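Local coordinates for protein transcriptional regulator (Pseudomonas aeruginosa, PDB 3E7Q) that probably binds operator DNA as a TetR-family transcriptional repressor, through an N-terminal helix-turn-helix motif, at the interface of chains A and B. Residues are numbered along the deposited sequence; one frame, centred on the assembly and turned at random. Chains: chain A/B, transcriptional regulator.

Contact 1: the interface of chains A and B. Residues chain A 191-192, 195, 198; chain B 165, 204, 207-208.
A:Asp198 and B:Arg207 form a salt bridge between helix 186-204 of chain A and the short 3-10 turn 205-207 that follows the same helix in chain B. The guanidinium approaches side-on: NE of B:Arg207 lies 3.0 Å from carboxylate oxygen OD2 of A:Asp198, and NH2 of the same arginine reaches OD1 at 3.1 Å while also donating to OD2. OD2 thus takes two N-H groups and lies in the guanidinium plane, whereas the carboxylate is turned 37° from that plane and NE meets OD2 on its syn side but out of the carboxylate plane. CG of B:Arg207, anti to the backbone N, lies 3.4 Å from CB of A:Ala195, and bends at chi2 (76°) and chi3 (68°) then carry the guanidinium to A:Asp198. The same A:Ala195 CB touches the CE2 rim of the B:Phe208 ring at 3.6 Å. On the other flank the extended A:Gln191 runs past B:Arg207 in the opposite direction, and its amide NE2 donates to the B:Arg207 backbone O at 2.8 Å. One arginine is therefore held at both side chain and main chain. Farther in, a water in the plane of the B:Phe208 ring, at its edge, links the two chains, 2.8 Å from A:Ile192 O and 2.6 Å from the B:Ser165 hydroxyl OG.

Contact 2: the interface of chains A and B. Residues chain A 168-169, 173, 192, 196; chain B 164-165, 168-169, 196.
Helix 159-179 of each chain meets its twin near the two-fold axis, and helix 186-204 of each chain flanks the pair; such helix pairing is the usual dimer interface of the TetR family, here in the C-terminal regulatory region. The two 159-179 helices come close enough for backbone contact, with CA of A:Leu169 4.1 Å from CA of B:Leu169. B:Ala168, a small residue, probably helps the close approach: its CB meets the CD2 branch of A:Leu173 at 3.5 Å, a tight fit, and CD1 of A:Leu169 also reaches this methyl at 3.8 Å. The A:Leu169 side chain points along the partner helix, CG anti to the backbone N (chi1 176°), and its CD1 methyl rests against the B:Ser165 carbonyl O. One residue before B:Ser165, B:Ile164 puts its CG2 methyl between CD1 of A:Ile192, at 3.7 Å, and CD2 of A:Leu173, at 3.8 Å; both of those side chains cross it at about a right angle. At the other end of the patch the A:Trp196 and B:Trp196 side chains cross at a slant near the axis, nearest through their CD1 atoms, 4.1 Å apart. The pyrrole NE1 of B:Trp196 makes a weak hydrogen bond of 3.3 Å to OG of B:Ser165 in its own chain, which may help to orient a hydroxyl that also binds water.

Contact 3: the interface of chains A and B. Residues chain A 114, 117, 130, 171, 175; chain B 114, 117, 172, 175, 179.
The indole of A:Trp117 carries two leucine methyls of chain B on one face: CD1 of B:Leu179 lies 3.9 Å from the centroid of the five-membered ring, and CD2 of B:Leu175 touches CH2 of the six-membered ring at 3.8 Å. B:Trp117 receives CD2 of A:Leu175 over one face, 3.8 Å from the centroid of its six-membered ring. At the imidazole of A:His130, CE1 meets the same B:Leu179 CD1 at 3.6 Å, placing that methyl between imidazole and indole. The other B:Leu179 branch, CD2, rests 3.5 Å from the A:Trp117 carbonyl O. Between the tryptophans, A:Leu114 and B:Leu114 meet through their CD2 methyls at 3.8 Å. Each leucine sends CD1 to the partner's Trp117 backbone, with A:Leu114 CD1 3.5 Å from B:Trp117 C. In A:Trp117, chi1 (-72°) and chi2 (-24°) together present the ring face to B:Leu175 and B:Leu179, and B:Trp117 has nearly the same angles. Leucine and tryptophan thus interlock reciprocally, joining helices 110-119, 124-152 and 159-179 of chain A to helices 110-120 and 159-179 of chain B and extending the apolar dimer interface beyond the central helix pair.

Contact 4: the interface of chains A and B. Residues chain A 161, 164-165, 168, 208; chain B 173, 184, 192.
Helix 159-179 of chain A presents A:Leu161, A:Ile164, A:Ser165 and A:Ala168 from successive turns to helices 159-179 and 186-204 of chain B and to the extended B:Phe184 (phi/psi -157/152°) in the loop joining them. B:Ile192 reaches across from helix 186-204 with both of its branches. CD1 of B:Ile192 touches CD1 of A:Leu161 at 3.6 Å and the CG2 methyl of A:Ile164 at 3.7 Å, whereas its CG2 branch packs on CB of A:Ser165 at 3.5 Å. This division follows from chi1 of -72°, which sets CG1 anti to the carbonyl carbon and CG2 anti to the backbone N. A:Ile164 CG2 is shared: besides B:Ile192 it meets the CD2 rim of the B:Phe184 ring at 3.5 Å, the two side chains running at a slant to one another. The B:Leu173 carbonyl O lies at the edge of the B:Phe184 ring, in plane. B:Leu173 in turn pushes CD2 against CB of A:Ala168 at 3.4 Å, tighter than usual for two methyl groups, where the two long helices come close. A water also links the chains here: the molecule at the edge of the A:Phe208 ring, in its plane, is 2.7 Å from the A:Ser165 hydroxyl OG and 2.7 Å from B:Ile192 O.

Contact 1: the interface of chains A and B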
loop_
_atom_site.group_PDB
_atom_site.type_symbol
_atom_site.label_atom_id
_atom_site.label_comp_id
_atom_site.label_asym_id
_atom_site.label_seq_id
_atom_site.Cartn_x
_atom_site.Cartn_y
_atom_site.Cartn_z
ATOM N N GLN A 191 -5.057 14.255 12.120
ATOM C CA GLN A 191 -4.050 15.099 12.751
ATOM C C GLN A 191 -2.708 15.062 11.988
ATOM O O GLN A 191 -2.127 16.080 11.718
ATOM C CB GLN A 191 -3.854 14.643 14.216
ATOM C CG GLN A 191 -2.890 15.532 15.025
ATOM C CD GLN A 191 -2.389 14.886 16.320
ATOM O OE1 GLN A 191 -2.960 13.888 16.834
ATOM N NE2 GLN A 191 -1.318 15.462 16.860
ATOM N N ILE A 192 -2.250 13.861 11.614
ATOM C CA ILE A 192 -1.081 13.687 10.774
ATOM C C ILE A 192 -1.201 14.440 9.433
ATOM O O ILE A 192 -0.240 15.036 8.950
ATOM C CB ILE A 192 -0.790 12.134 10.534
ATOM C CG1 ILE A 192 -0.291 11.468 11.850
ATOM C CG2 ILE A 192 0.147 11.892 9.319
ATOM C CD1 ILE A 192 -0.266 9.952 11.830
ATOM N N ALA A 195 -1.017 18.123 9.998
ATOM C CA ALA A 195 0.426 18.456 10.237
ATOM C C ALA A 195 1.241 18.581 8.939
ATOM O O ALA A 195 2.179 19.420 8.832
ATOM C CB ALA A 195 1.067 17.395 11.183
ATOM N N ASP A 198 0.213 21.969 7.541
ATOM C CA ASP A 198 0.987 22.950 8.364
ATOM C C ASP A 198 2.399 23.077 7.922
ATOM O O ASP A 198 2.950 24.176 7.877
ATOM C CB ASP A 198 1.093 22.520 9.824
ATOM C CG ASP A 198 -0.246 22.571 10.586
ATOM O OD1 ASP A 198 -1.293 22.910 9.989
ATOM O OD2 ASP A 198 -0.243 22.287 11.800
ATOM N N SER B 165 3.751 8.964 10.649
ATOM C CA SER B 165 3.511 9.831 9.495
ATOM C C SER B 165 4.553 9.609 8.407
ATOM O O SER B 165 4.249 9.468 7.208
ATOM C CB SER B 165 3.534 11.294 9.958
ATOM O OG SER B 165 3.295 12.199 8.880
ATOM N N ALA B 204 5.822 22.506 11.858
ATOM C CA ALA B 204 4.853 21.452 11.893
ATOM C C ALA B 204 5.006 20.444 13.042
ATOM O O ALA B 204 4.055 19.705 13.335
ATOM C CB ALA B 204 4.831 20.718 10.526
ATOM N N ARG B 207 2.254 20.534 15.684
ATOM C CA ARG B 207 1.061 19.742 15.557
ATOM C C ARG B 207 1.266 18.337 16.196
ATOM O O ARG B 207 0.311 17.701 16.609
ATOM C CB ARG B 207 0.642 19.698 14.073
ATOM C CG ARG B 207 -0.597 18.800 13.776
ATOM C CD ARG B 207 -1.914 19.456 14.194
ATOM N NE ARG B 207 -2.147 20.581 13.329
ATOM C CZ ARG B 207 -3.325 21.119 13.040
ATOM N NH1 ARG B 207 -4.436 20.615 13.536
ATOM N NH2 ARG B 207 -3.367 22.136 12.171
ATOM N N PHE B 208 2.493 17.864 16.334
ATOM C CA PHE B 208 2.727 16.575 17.006
ATOM C C PHE B 208 2.782 16.698 18.550
ATOM O O PHE B 208 3.825 16.503 19.199
ATOM C CB PHE B 208 3.960 15.857 16.408
ATOM C CG PHE B 208 3.762 15.421 14.978
ATOM C CD1 PHE B 208 3.081 14.227 14.675
ATOM C CD2 PHE B 208 4.161 16.226 13.930
ATOM C CE1 PHE B 208 2.823 13.824 13.355
ATOM C CE2 PHE B 208 3.963 15.792 12.589
ATOM C CZ PHE B 208 3.267 14.586 12.322
HETATM O O HOH W 1 2.509 14.698 8.735
#

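Contact 2: the interface of chains A and B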
loop_
_atom_site.group_PDB
_atom_site.type_symbol
_atom_site.label_atom_id
_atom_site.label_comp_id
_atom_site.label_asym_id
_atom_site.label_seq_id
_atom_site.Cartn_x
_atom_site.Cartn_y
_atom_site.Cartn_z
ATOM N N ALA A 168 0.407 9.936 -1.221
ATOM C CA ALA A 168 1.267 8.854 -0.683
ATOM C C ALA A 168 1.101 8.710 0.834
ATOM O O ALA A 168 0.970 7.597 1.372
ATOM C CB ALA A 168 2.740 9.092 -1.053
ATOM N N LEU A 169 1.025 9.833 1.517
ATOM C CA LEU A 169 0.803 9.816 2.954
ATOM C C LEU A 169 -0.556 9.172 3.329
ATOM O O LEU A 169 -0.601 8.317 4.191
ATOM C CB LEU A 169 0.899 11.210 3.529
ATOM C CG LEU A 169 0.598 11.402 5.014
ATOM C CD1 LEU A 169 1.601 10.600 5.920
ATOM C CD2 LEU A 169 0.539 12.935 5.362
ATOM N N LEU A 173 -1.173 5.692 5.271
ATOM C CA LEU A 173 -1.971 5.689 6.485
ATOM C C LEU A 173 -3.187 4.771 6.344
ATOM O O LEU A 173 -3.513 4.064 7.252
ATOM C CB LEU A 173 -2.422 7.102 6.840
ATOM C CG LEU A 173 -1.405 8.092 7.387
ATOM C CD1 LEU A 173 -2.013 9.522 7.431
ATOM C CD2 LEU A 173 -0.767 7.635 8.742
ATOM N N ILE A 192 -2.250 13.861 11.614
ATOM C CA ILE A 192 -1.081 13.687 10.774
ATOM C C ILE A 192 -1.201 14.440 9.433
ATOM O O ILE A 192 -0.240 15.036 8.950
ATOM C CB ILE A 192 -0.790 12.134 10.534
ATOM C CG1 ILE A 192 -0.291 11.468 11.850
ATOM C CG2 ILE A 192 0.147 11.892 9.319
ATOM C CD1 ILE A 192 -0.266 9.952 11.830
ATOM N N TRP A 196 0.943 17.712 7.971
ATOM C CA TRP A 196 1.573 17.794 6.674
ATOM C C TRP A 196 1.270 19.123 5.956
ATOM O O TRP A 196 2.137 19.687 5.268
ATOM C CB TRP A 196 1.086 16.636 5.821
ATOM C CG TRP A 196 1.681 16.544 4.453
ATOM C CD1 TRP A 196 2.709 15.745 4.086
ATOM C CD2 TRP A 196 1.275 17.245 3.266
ATOM N NE1 TRP A 196 2.959 15.884 2.760
ATOM C CE2 TRP A 196 2.111 16.826 2.238
ATOM C CE3 TRP A 196 0.312 18.197 2.989
ATOM C CZ2 TRP A 196 2.003 17.314 0.929
ATOM C CZ3 TRP A 196 0.202 18.680 1.707
ATOM C CH2 TRP A 196 1.034 18.217 0.684
ATOM N N ILE B 164 4.962 7.371 12.609
ATOM C CA ILE B 164 3.877 6.826 11.863
ATOM C C ILE B 164 3.631 7.652 10.576
ATOM O O ILE B 164 3.395 7.078 9.516
ATOM C CB ILE B 164 2.545 6.716 12.702
ATOM C CG1 ILE B 164 2.677 5.607 13.745
ATOM C CG2 ILE B 164 1.267 6.568 11.751
ATOM C CD1 ILE B 164 1.758 5.750 14.966
ATOM N N SER B 165 3.751 8.964 10.649
ATOM C CA SER B 165 3.511 9.831 9.495
ATOM C C SER B 165 4.553 9.609 8.407
ATOM O O SER B 165 4.249 9.468 7.208
ATOM C CB SER B 165 3.534 11.294 9.958
ATOM O OG SER B 165 3.295 12.199 8.880
ATOM N N ALA B 168 4.240 6.105 6.871
ATOM C CA ALA B 168 3.130 6.175 5.964
ATOM C C ALA B 168 3.501 6.806 4.611
ATOM O O ALA B 168 3.168 6.265 3.562
ATOM C CB ALA B 168 1.929 6.867 6.649
ATOM N N LEU B 169 4.234 7.916 4.633
ATOM C CA LEU B 169 4.671 8.610 3.422
ATOM C C LEU B 169 5.581 7.754 2.558
ATOM O O LEU B 169 5.385 7.673 1.348
ATOM C CB LEU B 169 5.374 9.910 3.741
ATOM C CG LEU B 169 5.942 10.795 2.587
ATOM C CD1 LEU B 169 4.826 11.192 1.640
ATOM C CD2 LEU B 169 6.681 12.032 3.136
ATOM N N TRP B 196 9.146 16.866 3.711
ATOM C CA TRP B 196 8.410 16.550 4.910
ATOM C C TRP B 196 9.159 16.932 6.209
ATOM O O TRP B 196 8.589 17.471 7.153
ATOM C CB TRP B 196 8.174 15.032 4.933
ATOM C CG TRP B 196 7.381 14.571 6.073
ATOM C CD1 TRP B 196 6.049 14.453 6.084
ATOM C CD2 TRP B 196 7.841 14.124 7.385
ATOM N NE1 TRP B 196 5.631 13.965 7.294
ATOM C CE2 TRP B 196 6.696 13.777 8.119
ATOM C CE3 TRP B 196 9.083 14.003 7.995
ATOM C CZ2 TRP B 196 6.740 13.327 9.442
ATOM C CZ3 TRP B 196 9.135 13.547 9.315
ATOM C CH2 TRP B 196 7.960 13.195 10.016
HETATM O O HOH W 2 2.509 14.698 8.735
#

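Contact 3: the interface of chains A and B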
loop_
_atom_site.group_PDB
_atom_site.type_symbol
_atom_site.label_atom_id
_atom_site.label_comp_id
_atom_site.label_asym_id
_atom_site.label_seq_id
_atom_site.Cartn_x
_atom_site.Cartn_y
_atom_site.Cartn_z
ATOM N N LEU A 114 -5.791 -5.036 -2.588
ATOM C CA LEU A 114 -4.563 -5.773 -2.727
ATOM C C LEU A 114 -4.533 -6.627 -3.984
ATOM O O LEU A 114 -3.507 -6.667 -4.683
ATOM C CB LEU A 114 -4.347 -6.670 -1.498
ATOM C CG LEU A 114 -3.985 -5.929 -0.205
ATOM C CD1 LEU A 114 -3.834 -6.997 0.891
ATOM C CD2 LEU A 114 -2.689 -5.008 -0.333
ATOM N N TRP A 117 -4.282 -4.159 -7.021
ATOM C CA TRP A 117 -2.935 -3.686 -7.136
ATOM C C TRP A 117 -1.983 -4.738 -7.689
ATOM O O TRP A 117 -1.166 -4.429 -8.502
ATOM C CB TRP A 117 -2.460 -3.223 -5.789
ATOM C CG TRP A 117 -3.060 -1.991 -5.346
ATOM C CD1 TRP A 117 -3.614 -0.992 -6.120
ATOM C CD2 TRP A 117 -3.124 -1.539 -3.997
ATOM N NE1 TRP A 117 -4.027 0.040 -5.314
ATOM C CE2 TRP A 117 -3.740 -0.270 -4.009
ATOM C CE3 TRP A 117 -2.727 -2.095 -2.773
ATOM C CZ2 TRP A 117 -3.969 0.455 -2.850
ATOM C CZ3 TRP A 117 -2.963 -1.387 -1.621
ATOM C CH2 TRP A 117 -3.564 -0.115 -1.658
ATOM N N HIS A 130 -6.262 1.793 -12.672
ATOM C CA HIS A 130 -5.396 2.379 -11.668
ATOM C C HIS A 130 -4.906 3.792 -12.075
ATOM O O HIS A 130 -5.072 4.753 -11.330
ATOM C CB HIS A 130 -4.208 1.471 -11.347
ATOM C CG HIS A 130 -3.188 2.149 -10.508
ATOM N ND1 HIS A 130 -3.340 2.325 -9.149
ATOM C CD2 HIS A 130 -2.056 2.799 -10.853
ATOM C CE1 HIS A 130 -2.315 3.016 -8.690
ATOM N NE2 HIS A 130 -1.525 3.322 -9.708
ATOM N N ASP A 171 -2.441 7.234 1.438
ATOM C CA ASP A 171 -2.367 5.812 1.061
ATOM C C ASP A 171 -1.719 4.967 2.135
ATOM O O ASP A 171 -2.256 3.919 2.510
ATOM C CB ASP A 171 -1.519 5.610 -0.182
ATOM C CG ASP A 171 -2.338 5.646 -1.449
ATOM O OD1 ASP A 171 -3.483 6.159 -1.410
ATOM O OD2 ASP A 171 -1.794 5.193 -2.500
ATOM N N LEU A 175 -3.370 2.141 4.438
ATOM C CA LEU A 175 -2.909 0.772 4.431
ATOM C C LEU A 175 -2.534 0.259 5.830
ATOM O O LEU A 175 -2.931 -0.836 6.233
ATOM C CB LEU A 175 -1.694 0.633 3.477
ATOM C CG LEU A 175 -1.013 -0.723 3.243
ATOM C CD1 LEU A 175 -1.980 -1.662 2.586
ATOM C CD2 LEU A 175 0.295 -0.625 2.436
ATOM N N LEU B 114 2.365 -7.568 -1.515
ATOM C CA LEU B 114 0.942 -7.565 -1.687
ATOM C C LEU B 114 0.292 -8.879 -1.167
ATOM O O LEU B 114 -0.737 -8.877 -0.516
ATOM C CB LEU B 114 0.602 -7.274 -3.132
ATOM C CG LEU B 114 0.828 -5.863 -3.690
ATOM C CD1 LEU B 114 0.471 -5.942 -5.162
ATOM C CD2 LEU B 114 -0.019 -4.848 -3.031
ATOM N N TRP B 117 0.574 -8.884 2.861
ATOM C CA TRP B 117 -0.427 -8.015 3.393
ATOM C C TRP B 117 -1.831 -8.579 3.314
ATOM O O TRP B 117 -2.667 -8.247 4.126
ATOM C CB TRP B 117 -0.354 -6.728 2.628
ATOM C CG TRP B 117 0.825 -5.936 2.922
ATOM C CD1 TRP B 117 1.597 -6.007 4.040
ATOM C CD2 TRP B 117 1.376 -4.894 2.119
ATOM N NE1 TRP B 117 2.567 -5.071 3.981
ATOM C CE2 TRP B 117 2.440 -4.344 2.842
ATOM C CE3 TRP B 117 1.040 -4.341 0.884
ATOM C CZ2 TRP B 117 3.229 -3.302 2.341
ATOM C CZ3 TRP B 117 1.794 -3.332 0.386
ATOM C CH2 TRP B 117 2.877 -2.797 1.119
ATOM N N GLY B 172 3.565 4.747 1.107
ATOM C CA GLY B 172 2.743 5.300 0.022
ATOM C C GLY B 172 3.554 5.540 -1.210
ATOM O O GLY B 172 3.148 5.188 -2.292
ATOM N N LEU B 175 4.797 2.176 -2.759
ATOM C CA LEU B 175 3.692 1.543 -3.433
ATOM C C LEU B 175 3.401 2.215 -4.796
ATOM O O LEU B 175 3.272 1.545 -5.820
ATOM C CB LEU B 175 2.457 1.528 -2.499
ATOM C CG LEU B 175 1.108 0.975 -3.027
ATOM C CD1 LEU B 175 1.220 -0.550 -3.374
ATOM C CD2 LEU B 175 -0.015 1.256 -2.004
ATOM N N LEU B 179 3.471 0.533 -8.482
ATOM C CA LEU B 179 2.260 0.479 -9.337
ATOM C C LEU B 179 2.407 1.243 -10.688
ATOM O O LEU B 179 1.832 0.835 -11.733
ATOM C CB LEU B 179 1.045 0.969 -8.591
ATOM C CG LEU B 179 0.600 0.057 -7.450
ATOM C CD1 LEU B 179 -0.417 0.776 -6.588
ATOM C CD2 LEU B 179 0.056 -1.222 -7.990
#

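Contact 4: the interface of chains A and B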
loop_
_atom_site.group_PDB
_atom_site.type_symbol
_atom_site.label_atom_id
_atom_site.label_comp_id
_atom_site.label_asym_id
_atom_site.label_seq_id
_atom_site.Cartn_x
_atom_site.Cartn_y
_atom_site.Cartn_z
ATOM N N LEU A 161 3.584 17.616 -7.634
ATOM C CA LEU A 161 4.481 16.824 -6.810
ATOM C C LEU A 161 4.022 16.839 -5.320
ATOM O O LEU A 161 4.146 15.826 -4.594
ATOM C CB LEU A 161 5.929 17.254 -7.049
ATOM C CG LEU A 161 6.908 16.311 -6.364
ATOM C CD1 LEU A 161 6.926 14.869 -7.067
ATOM C CD2 LEU A 161 8.273 16.941 -6.176
ATOM N N ILE A 164 1.314 14.226 -5.061
ATOM C CA ILE A 164 1.910 12.904 -4.985
ATOM C C ILE A 164 2.352 12.638 -3.516
ATOM O O ILE A 164 2.182 11.544 -3.008
ATOM C CB ILE A 164 3.146 12.789 -5.981
ATOM C CG1 ILE A 164 2.682 12.707 -7.445
ATOM C CG2 ILE A 164 4.050 11.596 -5.656
ATOM C CD1 ILE A 164 3.853 12.867 -8.511
ATOM N N SER A 165 2.912 13.659 -2.856
ATOM C CA SER A 165 3.288 13.557 -1.440
ATOM C C SER A 165 2.105 13.274 -0.514
ATOM O O SER A 165 2.122 12.300 0.234
ATOM C CB SER A 165 4.005 14.824 -0.973
ATOM O OG SER A 165 4.593 14.601 0.329
ATOM N N ALA A 168 0.407 9.936 -1.221
ATOM C CA ALA A 168 1.267 8.854 -0.683
ATOM C C ALA A 168 1.101 8.710 0.834
ATOM O O ALA A 168 0.970 7.597 1.372
ATOM C CB ALA A 168 2.740 9.092 -1.053
ATOM N N PHE A 208 8.849 22.439 -2.928
ATOM C CA PHE A 208 8.008 22.046 -4.060
ATOM C C PHE A 208 8.078 23.131 -5.123
ATOM O O PHE A 208 7.076 23.723 -5.494
ATOM C CB PHE A 208 6.570 21.773 -3.595
ATOM C CG PHE A 208 6.440 20.548 -2.719
ATOM C CD1 PHE A 208 6.379 19.286 -3.281
ATOM C CD2 PHE A 208 6.387 20.663 -1.329
ATOM C CE1 PHE A 208 6.265 18.164 -2.477
ATOM C CE2 PHE A 208 6.253 19.540 -0.530
ATOM C CZ PHE A 208 6.197 18.294 -1.099
ATOM N N LEU B 173 4.709 6.175 -1.053
ATOM C CA LEU B 173 5.616 6.418 -2.159
ATOM C C LEU B 173 6.222 5.154 -2.772
ATOM O O LEU B 173 6.377 5.037 -3.987
ATOM C CB LEU B 173 6.733 7.356 -1.704
ATOM C CG LEU B 173 6.331 8.812 -1.369
ATOM C CD1 LEU B 173 7.562 9.359 -0.877
ATOM C CD2 LEU B 173 5.755 9.618 -2.584
ATOM N N PHE B 184 6.772 9.452 -10.652
ATOM C CA PHE B 184 7.767 10.343 -10.124
ATOM C C PHE B 184 9.044 9.536 -10.035
ATOM O O PHE B 184 8.973 8.313 -9.899
ATOM C CB PHE B 184 7.330 10.873 -8.757
ATOM C CG PHE B 184 7.228 9.825 -7.715
ATOM C CD1 PHE B 184 8.348 9.463 -6.974
ATOM C CD2 PHE B 184 5.992 9.224 -7.427
ATOM C CE1 PHE B 184 8.260 8.453 -6.007
ATOM C CE2 PHE B 184 5.894 8.242 -6.452
ATOM C CZ PHE B 184 7.032 7.843 -5.757
ATOM N N ILE B 192 10.626 14.593 -1.853
ATOM C CA ILE B 192 9.363 14.624 -1.078
ATOM C C ILE B 192 9.610 14.351 0.417
ATOM O O ILE B 192 9.022 15.001 1.322
ATOM C CB ILE B 192 8.338 13.631 -1.690
ATOM C CG1 ILE B 192 7.816 14.179 -3.042
ATOM C CG2 ILE B 192 7.203 13.309 -0.715
ATOM C CD1 ILE B 192 6.926 13.153 -3.854
HETATM O O HOH W 3 6.557 16.041 1.480
#

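All four contacts belong to one two-fold interface, consistent with a TetR-type dimer. Contacts 1 and 2 are neighbours, their C-alpha centres about 9 Å apart, and share A:Ile192 and B:Ser165; contact 4, about 11 Å from contact 2, shares A:Ala168 with it and repeats part of its pairing with the chains exchanged. Helices 159-179 and 186-204 run through this group. Contact 3 lies about 23 Å from contact 1 and about 15 Å from contacts 2 and 4, linked to them through helix 159-179. Contact 1 supplies a salt bridge, the others mainly apolar contacts; together they probably hold the subunits in register.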